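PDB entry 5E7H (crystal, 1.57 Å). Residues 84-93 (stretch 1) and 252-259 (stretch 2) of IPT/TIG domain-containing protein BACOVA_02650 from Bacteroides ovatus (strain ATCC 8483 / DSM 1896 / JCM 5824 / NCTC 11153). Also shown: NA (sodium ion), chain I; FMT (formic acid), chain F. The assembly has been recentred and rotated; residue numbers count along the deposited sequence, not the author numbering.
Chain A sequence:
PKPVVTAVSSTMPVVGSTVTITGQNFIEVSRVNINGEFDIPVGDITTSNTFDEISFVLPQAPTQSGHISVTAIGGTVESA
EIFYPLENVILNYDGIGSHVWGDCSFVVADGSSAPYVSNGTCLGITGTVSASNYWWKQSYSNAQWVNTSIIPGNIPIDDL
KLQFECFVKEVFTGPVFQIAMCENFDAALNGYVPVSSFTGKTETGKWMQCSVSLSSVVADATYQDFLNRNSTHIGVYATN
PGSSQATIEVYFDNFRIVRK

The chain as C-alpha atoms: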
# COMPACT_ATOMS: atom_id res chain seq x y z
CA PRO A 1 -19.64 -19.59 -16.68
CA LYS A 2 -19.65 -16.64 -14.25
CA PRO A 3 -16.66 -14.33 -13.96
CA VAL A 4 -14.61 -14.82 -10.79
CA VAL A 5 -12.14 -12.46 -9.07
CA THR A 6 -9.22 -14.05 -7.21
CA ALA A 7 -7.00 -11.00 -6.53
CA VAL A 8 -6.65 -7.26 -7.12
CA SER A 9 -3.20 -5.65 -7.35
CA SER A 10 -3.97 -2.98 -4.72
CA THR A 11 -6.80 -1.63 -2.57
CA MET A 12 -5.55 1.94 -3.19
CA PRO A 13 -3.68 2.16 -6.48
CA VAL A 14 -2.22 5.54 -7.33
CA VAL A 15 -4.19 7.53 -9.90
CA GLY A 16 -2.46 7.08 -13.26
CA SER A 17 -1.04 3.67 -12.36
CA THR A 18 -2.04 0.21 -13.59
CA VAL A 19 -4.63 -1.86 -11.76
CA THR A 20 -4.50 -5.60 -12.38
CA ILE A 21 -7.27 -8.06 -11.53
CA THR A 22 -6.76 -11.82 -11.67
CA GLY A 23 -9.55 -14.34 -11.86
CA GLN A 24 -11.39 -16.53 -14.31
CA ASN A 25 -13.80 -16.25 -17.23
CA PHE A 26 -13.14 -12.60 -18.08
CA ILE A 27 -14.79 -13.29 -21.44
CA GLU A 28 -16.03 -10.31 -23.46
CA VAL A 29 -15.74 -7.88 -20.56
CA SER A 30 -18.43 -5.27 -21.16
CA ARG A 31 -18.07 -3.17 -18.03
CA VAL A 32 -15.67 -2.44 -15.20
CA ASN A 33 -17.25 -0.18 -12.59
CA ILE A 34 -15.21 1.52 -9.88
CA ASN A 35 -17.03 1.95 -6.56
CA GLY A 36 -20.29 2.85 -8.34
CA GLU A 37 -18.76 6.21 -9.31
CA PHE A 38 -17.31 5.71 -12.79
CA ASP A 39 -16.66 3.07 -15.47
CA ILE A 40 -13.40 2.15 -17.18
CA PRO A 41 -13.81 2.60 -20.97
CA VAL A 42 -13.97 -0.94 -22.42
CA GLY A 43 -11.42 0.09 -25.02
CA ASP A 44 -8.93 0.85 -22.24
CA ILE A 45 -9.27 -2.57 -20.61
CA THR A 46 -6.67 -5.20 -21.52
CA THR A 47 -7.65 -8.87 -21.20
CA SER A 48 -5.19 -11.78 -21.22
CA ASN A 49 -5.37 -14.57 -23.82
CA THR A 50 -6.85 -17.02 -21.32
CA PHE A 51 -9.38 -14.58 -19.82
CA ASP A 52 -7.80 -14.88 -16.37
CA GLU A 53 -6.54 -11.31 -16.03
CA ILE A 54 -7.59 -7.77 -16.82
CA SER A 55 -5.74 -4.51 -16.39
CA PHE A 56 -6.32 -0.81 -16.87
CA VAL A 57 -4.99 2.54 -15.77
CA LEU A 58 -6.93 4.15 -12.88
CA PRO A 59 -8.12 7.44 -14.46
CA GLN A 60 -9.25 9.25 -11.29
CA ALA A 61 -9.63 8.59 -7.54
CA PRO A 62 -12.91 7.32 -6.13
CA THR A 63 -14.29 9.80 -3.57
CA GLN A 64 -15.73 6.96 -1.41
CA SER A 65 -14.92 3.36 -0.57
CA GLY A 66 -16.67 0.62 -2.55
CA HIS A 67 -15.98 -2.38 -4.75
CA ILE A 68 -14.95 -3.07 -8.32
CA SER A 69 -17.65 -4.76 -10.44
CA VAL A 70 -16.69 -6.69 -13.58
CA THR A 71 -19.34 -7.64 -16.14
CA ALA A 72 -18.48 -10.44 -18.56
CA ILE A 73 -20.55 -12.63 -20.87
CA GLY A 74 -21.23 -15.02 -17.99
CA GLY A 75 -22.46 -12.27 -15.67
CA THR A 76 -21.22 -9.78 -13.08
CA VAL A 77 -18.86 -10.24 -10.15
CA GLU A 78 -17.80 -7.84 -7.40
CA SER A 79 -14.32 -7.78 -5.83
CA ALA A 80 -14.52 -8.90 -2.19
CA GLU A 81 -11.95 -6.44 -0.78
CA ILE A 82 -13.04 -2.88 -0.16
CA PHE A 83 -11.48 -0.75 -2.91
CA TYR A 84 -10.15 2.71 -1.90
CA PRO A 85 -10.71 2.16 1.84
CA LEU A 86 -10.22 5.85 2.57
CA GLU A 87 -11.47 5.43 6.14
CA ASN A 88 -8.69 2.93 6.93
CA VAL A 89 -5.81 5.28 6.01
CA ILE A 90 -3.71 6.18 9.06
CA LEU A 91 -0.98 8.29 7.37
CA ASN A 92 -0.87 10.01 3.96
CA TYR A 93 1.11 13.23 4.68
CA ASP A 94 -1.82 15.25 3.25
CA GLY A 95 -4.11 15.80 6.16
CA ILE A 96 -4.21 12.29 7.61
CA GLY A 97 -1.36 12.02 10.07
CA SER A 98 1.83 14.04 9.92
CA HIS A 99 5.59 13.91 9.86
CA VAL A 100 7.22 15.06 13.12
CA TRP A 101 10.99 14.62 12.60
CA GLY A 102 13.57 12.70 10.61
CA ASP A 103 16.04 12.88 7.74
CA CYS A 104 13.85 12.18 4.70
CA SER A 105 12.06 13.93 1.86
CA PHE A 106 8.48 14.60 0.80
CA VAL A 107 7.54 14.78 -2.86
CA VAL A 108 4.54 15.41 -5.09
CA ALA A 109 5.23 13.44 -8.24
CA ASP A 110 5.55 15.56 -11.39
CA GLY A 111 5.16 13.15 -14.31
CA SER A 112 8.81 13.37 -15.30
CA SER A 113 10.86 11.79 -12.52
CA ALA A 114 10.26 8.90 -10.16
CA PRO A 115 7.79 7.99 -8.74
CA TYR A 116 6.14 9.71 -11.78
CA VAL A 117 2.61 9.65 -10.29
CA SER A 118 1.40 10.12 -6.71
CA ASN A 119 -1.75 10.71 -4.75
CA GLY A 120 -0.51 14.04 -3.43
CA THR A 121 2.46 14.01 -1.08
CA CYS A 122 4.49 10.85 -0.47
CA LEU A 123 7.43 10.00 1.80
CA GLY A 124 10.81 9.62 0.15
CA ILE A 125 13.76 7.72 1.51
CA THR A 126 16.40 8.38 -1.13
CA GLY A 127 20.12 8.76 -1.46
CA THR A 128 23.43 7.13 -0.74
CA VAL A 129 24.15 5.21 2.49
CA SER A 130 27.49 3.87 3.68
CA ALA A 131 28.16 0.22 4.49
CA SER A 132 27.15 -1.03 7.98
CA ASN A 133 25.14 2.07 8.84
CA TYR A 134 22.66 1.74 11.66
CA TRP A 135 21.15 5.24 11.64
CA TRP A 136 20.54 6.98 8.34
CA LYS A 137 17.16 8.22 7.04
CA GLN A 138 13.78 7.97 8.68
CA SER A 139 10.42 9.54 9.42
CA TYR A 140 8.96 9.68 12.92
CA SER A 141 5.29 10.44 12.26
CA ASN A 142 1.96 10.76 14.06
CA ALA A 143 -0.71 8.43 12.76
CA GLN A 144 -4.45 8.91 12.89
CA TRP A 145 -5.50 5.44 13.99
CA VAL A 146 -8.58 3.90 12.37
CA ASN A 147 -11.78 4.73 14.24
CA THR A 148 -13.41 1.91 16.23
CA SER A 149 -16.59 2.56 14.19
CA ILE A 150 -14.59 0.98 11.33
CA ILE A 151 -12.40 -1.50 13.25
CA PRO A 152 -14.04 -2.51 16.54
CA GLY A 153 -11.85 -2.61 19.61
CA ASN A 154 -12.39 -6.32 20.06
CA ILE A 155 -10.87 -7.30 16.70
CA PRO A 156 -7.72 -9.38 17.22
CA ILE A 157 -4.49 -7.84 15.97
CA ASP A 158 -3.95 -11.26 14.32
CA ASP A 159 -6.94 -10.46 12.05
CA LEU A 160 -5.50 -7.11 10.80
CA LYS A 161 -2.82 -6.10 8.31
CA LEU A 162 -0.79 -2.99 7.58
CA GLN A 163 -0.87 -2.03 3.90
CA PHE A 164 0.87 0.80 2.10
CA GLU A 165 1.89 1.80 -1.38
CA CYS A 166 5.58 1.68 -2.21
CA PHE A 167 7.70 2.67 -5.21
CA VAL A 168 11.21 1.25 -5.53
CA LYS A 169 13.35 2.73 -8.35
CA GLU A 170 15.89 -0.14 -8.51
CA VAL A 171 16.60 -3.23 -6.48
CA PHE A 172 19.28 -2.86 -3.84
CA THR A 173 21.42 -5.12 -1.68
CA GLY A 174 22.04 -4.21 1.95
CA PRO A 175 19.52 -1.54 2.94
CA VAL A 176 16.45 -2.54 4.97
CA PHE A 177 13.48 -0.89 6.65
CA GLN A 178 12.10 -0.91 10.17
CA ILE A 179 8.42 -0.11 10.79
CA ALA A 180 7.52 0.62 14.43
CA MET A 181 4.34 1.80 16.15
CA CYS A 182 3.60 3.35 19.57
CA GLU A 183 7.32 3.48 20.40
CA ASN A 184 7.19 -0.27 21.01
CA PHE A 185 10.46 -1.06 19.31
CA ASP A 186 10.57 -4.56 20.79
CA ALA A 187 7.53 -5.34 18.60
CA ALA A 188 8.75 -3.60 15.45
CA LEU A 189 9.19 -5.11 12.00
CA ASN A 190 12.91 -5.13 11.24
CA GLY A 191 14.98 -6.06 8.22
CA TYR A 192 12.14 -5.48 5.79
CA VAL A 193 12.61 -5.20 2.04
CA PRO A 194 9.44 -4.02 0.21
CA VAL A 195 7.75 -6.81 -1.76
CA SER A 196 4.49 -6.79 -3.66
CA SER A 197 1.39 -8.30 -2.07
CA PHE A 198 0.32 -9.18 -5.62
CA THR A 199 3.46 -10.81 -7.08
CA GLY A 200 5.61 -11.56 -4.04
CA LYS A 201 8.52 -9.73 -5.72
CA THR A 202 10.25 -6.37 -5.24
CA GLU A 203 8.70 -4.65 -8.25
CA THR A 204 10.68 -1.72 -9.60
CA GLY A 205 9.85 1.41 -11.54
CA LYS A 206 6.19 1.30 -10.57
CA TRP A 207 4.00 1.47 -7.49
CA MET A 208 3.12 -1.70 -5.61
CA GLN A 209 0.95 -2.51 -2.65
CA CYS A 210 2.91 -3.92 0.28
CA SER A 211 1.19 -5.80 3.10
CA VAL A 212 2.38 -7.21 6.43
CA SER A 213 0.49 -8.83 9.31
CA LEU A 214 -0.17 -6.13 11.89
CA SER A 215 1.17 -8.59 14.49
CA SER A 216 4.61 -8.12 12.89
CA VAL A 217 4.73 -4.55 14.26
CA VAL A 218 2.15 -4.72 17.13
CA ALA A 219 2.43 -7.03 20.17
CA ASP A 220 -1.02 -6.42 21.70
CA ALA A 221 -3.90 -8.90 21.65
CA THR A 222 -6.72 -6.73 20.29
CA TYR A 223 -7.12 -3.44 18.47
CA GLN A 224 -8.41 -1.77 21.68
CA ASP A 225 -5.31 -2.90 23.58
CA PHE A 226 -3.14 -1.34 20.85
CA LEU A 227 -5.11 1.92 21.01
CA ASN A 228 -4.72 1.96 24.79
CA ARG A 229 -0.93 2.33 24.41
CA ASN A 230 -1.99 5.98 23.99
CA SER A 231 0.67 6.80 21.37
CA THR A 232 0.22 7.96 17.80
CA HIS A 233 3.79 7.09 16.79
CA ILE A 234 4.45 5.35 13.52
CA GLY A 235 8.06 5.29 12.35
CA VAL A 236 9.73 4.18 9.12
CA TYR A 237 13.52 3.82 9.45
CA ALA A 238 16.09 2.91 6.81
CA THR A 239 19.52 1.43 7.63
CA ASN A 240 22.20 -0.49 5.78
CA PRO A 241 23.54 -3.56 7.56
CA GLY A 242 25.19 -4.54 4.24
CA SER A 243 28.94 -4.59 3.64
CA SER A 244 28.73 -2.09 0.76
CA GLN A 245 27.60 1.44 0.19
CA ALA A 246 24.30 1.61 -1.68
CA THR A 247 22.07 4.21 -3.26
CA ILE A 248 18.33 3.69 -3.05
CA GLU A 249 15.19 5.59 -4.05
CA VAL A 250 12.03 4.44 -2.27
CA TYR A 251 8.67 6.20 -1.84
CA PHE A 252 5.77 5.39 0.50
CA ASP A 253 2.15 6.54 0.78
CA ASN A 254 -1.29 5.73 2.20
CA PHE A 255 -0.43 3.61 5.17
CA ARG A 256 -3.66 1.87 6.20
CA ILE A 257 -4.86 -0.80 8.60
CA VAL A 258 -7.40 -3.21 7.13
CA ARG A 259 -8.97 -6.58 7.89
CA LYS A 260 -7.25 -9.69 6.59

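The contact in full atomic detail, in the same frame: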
# COMPACT_ATOMS: atom_id res chain seq x y z
N TYR A 84 -10.33 1.34 -2.39
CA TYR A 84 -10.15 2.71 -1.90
C TYR A 84 -10.77 2.87 -0.50
O TYR A 84 -11.70 3.66 -0.28
CB TYR A 84 -10.67 3.77 -2.90
CG TYR A 84 -9.52 4.41 -3.68
CD1 TYR A 84 -9.15 5.73 -3.44
CD2 TYR A 84 -8.77 3.67 -4.60
CE1 TYR A 84 -8.08 6.30 -4.12
CE2 TYR A 84 -7.73 4.25 -5.29
CZ TYR A 84 -7.38 5.55 -5.04
OH TYR A 84 -6.31 6.13 -5.70
N PRO A 85 -10.24 2.09 0.45
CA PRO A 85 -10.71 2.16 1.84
C PRO A 85 -10.17 3.41 2.52
O PRO A 85 -9.29 3.36 3.38
CB PRO A 85 -10.14 0.88 2.46
CG PRO A 85 -8.88 0.67 1.76
CD PRO A 85 -9.19 1.06 0.31
N LEU A 86 -10.71 4.55 2.11
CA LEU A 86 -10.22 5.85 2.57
C LEU A 86 -10.26 5.97 4.10
O LEU A 86 -9.38 6.60 4.69
CB LEU A 86 -11.04 6.97 1.91
CG LEU A 86 -10.77 7.04 0.41
CD1 LEU A 86 -11.95 7.76 -0.25
CD2 LEU A 86 -9.44 7.72 0.09
N GLU A 87 -11.24 5.31 4.72
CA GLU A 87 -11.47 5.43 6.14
C GLU A 87 -10.46 4.64 6.97
O GLU A 87 -10.40 4.78 8.19
CB GLU A 87 -12.90 4.95 6.46
CG GLU A 87 -14.02 5.51 5.53
CD GLU A 87 -14.30 4.68 4.28
OE1 GLU A 87 -13.45 3.86 3.87
OE2 GLU A 87 -15.39 4.84 3.69
N ASN A 88 -9.70 3.77 6.31
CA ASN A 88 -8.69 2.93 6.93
C ASN A 88 -7.27 3.52 6.85
O ASN A 88 -6.34 2.97 7.42
CB ASN A 88 -8.66 1.54 6.26
CG ASN A 88 -9.91 0.74 6.51
OD1 ASN A 88 -10.90 0.90 5.79
ND2 ASN A 88 -9.89 -0.13 7.51
N VAL A 89 -7.11 4.64 6.14
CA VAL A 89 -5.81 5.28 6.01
C VAL A 89 -5.45 5.92 7.35
O VAL A 89 -6.26 6.63 7.95
CB VAL A 89 -5.82 6.33 4.89
CG1 VAL A 89 -4.52 7.12 4.81
CG2 VAL A 89 -6.08 5.63 3.55
N ILE A 90 -4.21 5.66 7.80
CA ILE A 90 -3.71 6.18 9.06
C ILE A 90 -2.63 7.25 8.85
O ILE A 90 -2.32 7.99 9.77
CB ILE A 90 -3.16 5.04 9.95
CG1 ILE A 90 -2.00 4.30 9.29
CG2 ILE A 90 -4.30 4.07 10.31
CD1 ILE A 90 -1.23 3.42 10.22
N LEU A 91 -2.06 7.34 7.64
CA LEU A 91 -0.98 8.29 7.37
C LEU A 91 -0.85 8.49 5.86
O LEU A 91 -0.52 7.54 5.15
CB LEU A 91 0.35 7.81 7.97
CG LEU A 91 1.56 8.71 7.72
CD1 LEU A 91 1.41 10.06 8.35
CD2 LEU A 91 2.78 8.02 8.28
N ASN A 92 -1.10 9.71 5.38
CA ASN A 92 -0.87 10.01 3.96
C ASN A 92 -0.10 11.31 3.70
O ASN A 92 0.14 11.63 2.54
CB ASN A 92 -2.20 10.04 3.19
CG ASN A 92 -3.12 11.17 3.61
OD1 ASN A 92 -2.73 12.11 4.28
ND2 ASN A 92 -4.37 11.09 3.14
N TYR A 93 0.30 11.99 4.77
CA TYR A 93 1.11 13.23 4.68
C TYR A 93 0.36 14.35 3.95
O TYR A 93 0.98 15.35 3.52
CB TYR A 93 2.45 12.93 4.01
CG TYR A 93 3.30 11.96 4.82
CD1 TYR A 93 3.86 12.35 6.03
CD2 TYR A 93 3.55 10.69 4.36
CE1 TYR A 93 4.64 11.48 6.79
CE2 TYR A 93 4.32 9.78 5.12
CZ TYR A 93 4.88 10.21 6.32
OH TYR A 93 5.67 9.34 7.06
N PHE A 252 6.88 6.01 -0.25
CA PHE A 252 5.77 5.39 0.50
C PHE A 252 4.56 6.31 0.56
O PHE A 252 4.70 7.52 0.67
CB PHE A 252 6.16 5.08 1.96
CG PHE A 252 7.37 4.21 2.15
CD1 PHE A 252 8.66 4.74 2.10
CD2 PHE A 252 7.23 2.87 2.42
CE1 PHE A 252 9.76 3.91 2.30
CE2 PHE A 252 8.33 2.06 2.63
CZ PHE A 252 9.59 2.60 2.57
N ASP A 253 3.36 5.73 0.54
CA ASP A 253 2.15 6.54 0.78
C ASP A 253 1.01 5.67 1.29
O ASP A 253 1.02 4.44 1.17
CB ASP A 253 1.73 7.26 -0.50
CG ASP A 253 0.95 8.53 -0.27
OD1 ASP A 253 0.65 8.91 0.87
OD2 ASP A 253 0.61 9.18 -1.28
N ASN A 254 0.02 6.34 1.86
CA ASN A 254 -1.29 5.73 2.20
C ASN A 254 -1.16 4.50 3.07
O ASN A 254 -1.74 3.44 2.80
CB ASN A 254 -2.08 5.43 0.93
CG ASN A 254 -2.66 6.67 0.34
OD1 ASN A 254 -3.11 7.57 1.06
ND2 ASN A 254 -2.67 6.75 -0.98
N PHE A 255 -0.43 4.64 4.16
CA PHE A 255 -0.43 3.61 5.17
C PHE A 255 -1.85 3.44 5.68
O PHE A 255 -2.54 4.44 5.94
CB PHE A 255 0.51 3.96 6.34
CG PHE A 255 1.97 4.00 5.96
CD1 PHE A 255 2.76 2.87 6.09
CD2 PHE A 255 2.55 5.18 5.48
CE1 PHE A 255 4.11 2.91 5.73
CE2 PHE A 255 3.89 5.22 5.12
CZ PHE A 255 4.66 4.08 5.24
N ARG A 256 -2.28 2.19 5.86
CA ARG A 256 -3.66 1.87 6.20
C ARG A 256 -3.70 0.54 6.93
O ARG A 256 -2.89 -0.35 6.67
CB ARG A 256 -4.53 1.86 4.92
CG ARG A 256 -4.03 0.92 3.82
CD ARG A 256 -4.60 1.34 2.46
NE ARG A 256 -4.17 0.48 1.35
CZ ARG A 256 -3.20 0.74 0.49
NH1 ARG A 256 -2.44 1.82 0.58
NH2 ARG A 256 -2.98 -0.12 -0.50
N ILE A 257 -4.64 0.43 7.85
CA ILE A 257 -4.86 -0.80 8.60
C ILE A 257 -6.20 -1.35 8.18
O ILE A 257 -7.21 -0.67 8.29
CB ILE A 257 -4.84 -0.58 10.14
CG1 ILE A 257 -3.45 -0.10 10.57
CG2 ILE A 257 -5.23 -1.86 10.86
CD1 ILE A 257 -3.36 0.32 12.02
N VAL A 258 -6.19 -2.58 7.65
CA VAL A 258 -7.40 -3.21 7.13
C VAL A 258 -7.56 -4.62 7.66
O VAL A 258 -6.61 -5.20 8.19
CB VAL A 258 -7.40 -3.24 5.58
CG1 VAL A 258 -7.33 -1.84 5.00
CG2 VAL A 258 -6.23 -4.05 5.06
N ARG A 259 -8.75 -5.19 7.50
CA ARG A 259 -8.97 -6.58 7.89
C ARG A 259 -8.28 -7.52 6.91
O ARG A 259 -8.23 -7.26 5.71
CB ARG A 259 -10.46 -6.89 7.93
CG ARG A 259 -11.18 -6.19 9.04
CD ARG A 259 -12.68 -6.37 8.90
NE ARG A 259 -13.38 -5.98 10.12
CZ ARG A 259 -13.62 -4.72 10.48
NH1 ARG A 259 -13.24 -3.69 9.73
NH2 ARG A 259 -14.28 -4.50 11.61
NA NA I . -0.43 11.12 -0.13
C FMT F . -6.91 13.21 2.02
O1 FMT F . -6.47 13.27 0.83
O2 FMT F . -6.21 13.63 2.97
O HOH W 1 -5.60 8.86 1.54
O HOH W 2 -2.73 9.93 -0.50

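The short strand 89-91 pairs antiparallel with strand 252-259, its axis at 133° to it; touching residues are at least 161 positions apart in sequence, and together the two stretches bury 615 Å². Phe255, Asn88 and Ile90 cover the most surface. Phe255 gives the most, and both its backbone and its ring make contacts: Phe255 O accepts a hydrogen bond from Ile90 N (2.8 Å) and a weak one from Leu91 N (3.4 Å). One acceptor serving two consecutive amides marks a beta bulge, where the register slips by one residue between the pairs Val89-Arg256 and Leu91-Phe255. Phe255 N returns a weak bond to Leu91 O (3.1 Å), which sits at the edge of the phenyl ring. CA-to-CB puts Phe255 on the same sheet face as Leu91; chi1 is m (-66°), and Leu91 CD2 packs 4.0 Å from Phe255 CD2.

Asn88, closing a short 3-10 turn, grips Ile257 twice. Asn88 O accepts from Ile257 N (3.1 Å), while Asn88 ND2, on a side chain pointing toward the strand with chi1 m, donates to Ile257 O (2.8 Å). The side-chain amide of Asn88 thus adds a second bond to Ile257 before the first strand begins; the backbone Asn88 O also receives a CA-H...O contact from Arg256 CA (3.1 Å).

Ile90 adds apolar bulk suited to a buried site: Ile90 CG1 lies 3.9 Å from Phe255 CB and Ile90 CD1 4.2 Å from Ile257 CD1. Near the turn, Pro85 CG rests 4.4 Å from Val258 CG1.

At the other end a metal and water join the stretches. Sodium joins Asn92 O (2.8 Å) to Asp253 OD1 (2.6 Å) and Asp253 OD2 (2.5 Å), so the two oxygens Asn92 O and Asp253 OD1 approach to 3.2 Å as shared ligands. Water 1 bridges the stretches too, accepting from Asn92 ND2 (3.0 Å) and donating to Asn254 OD1 (2.8 Å).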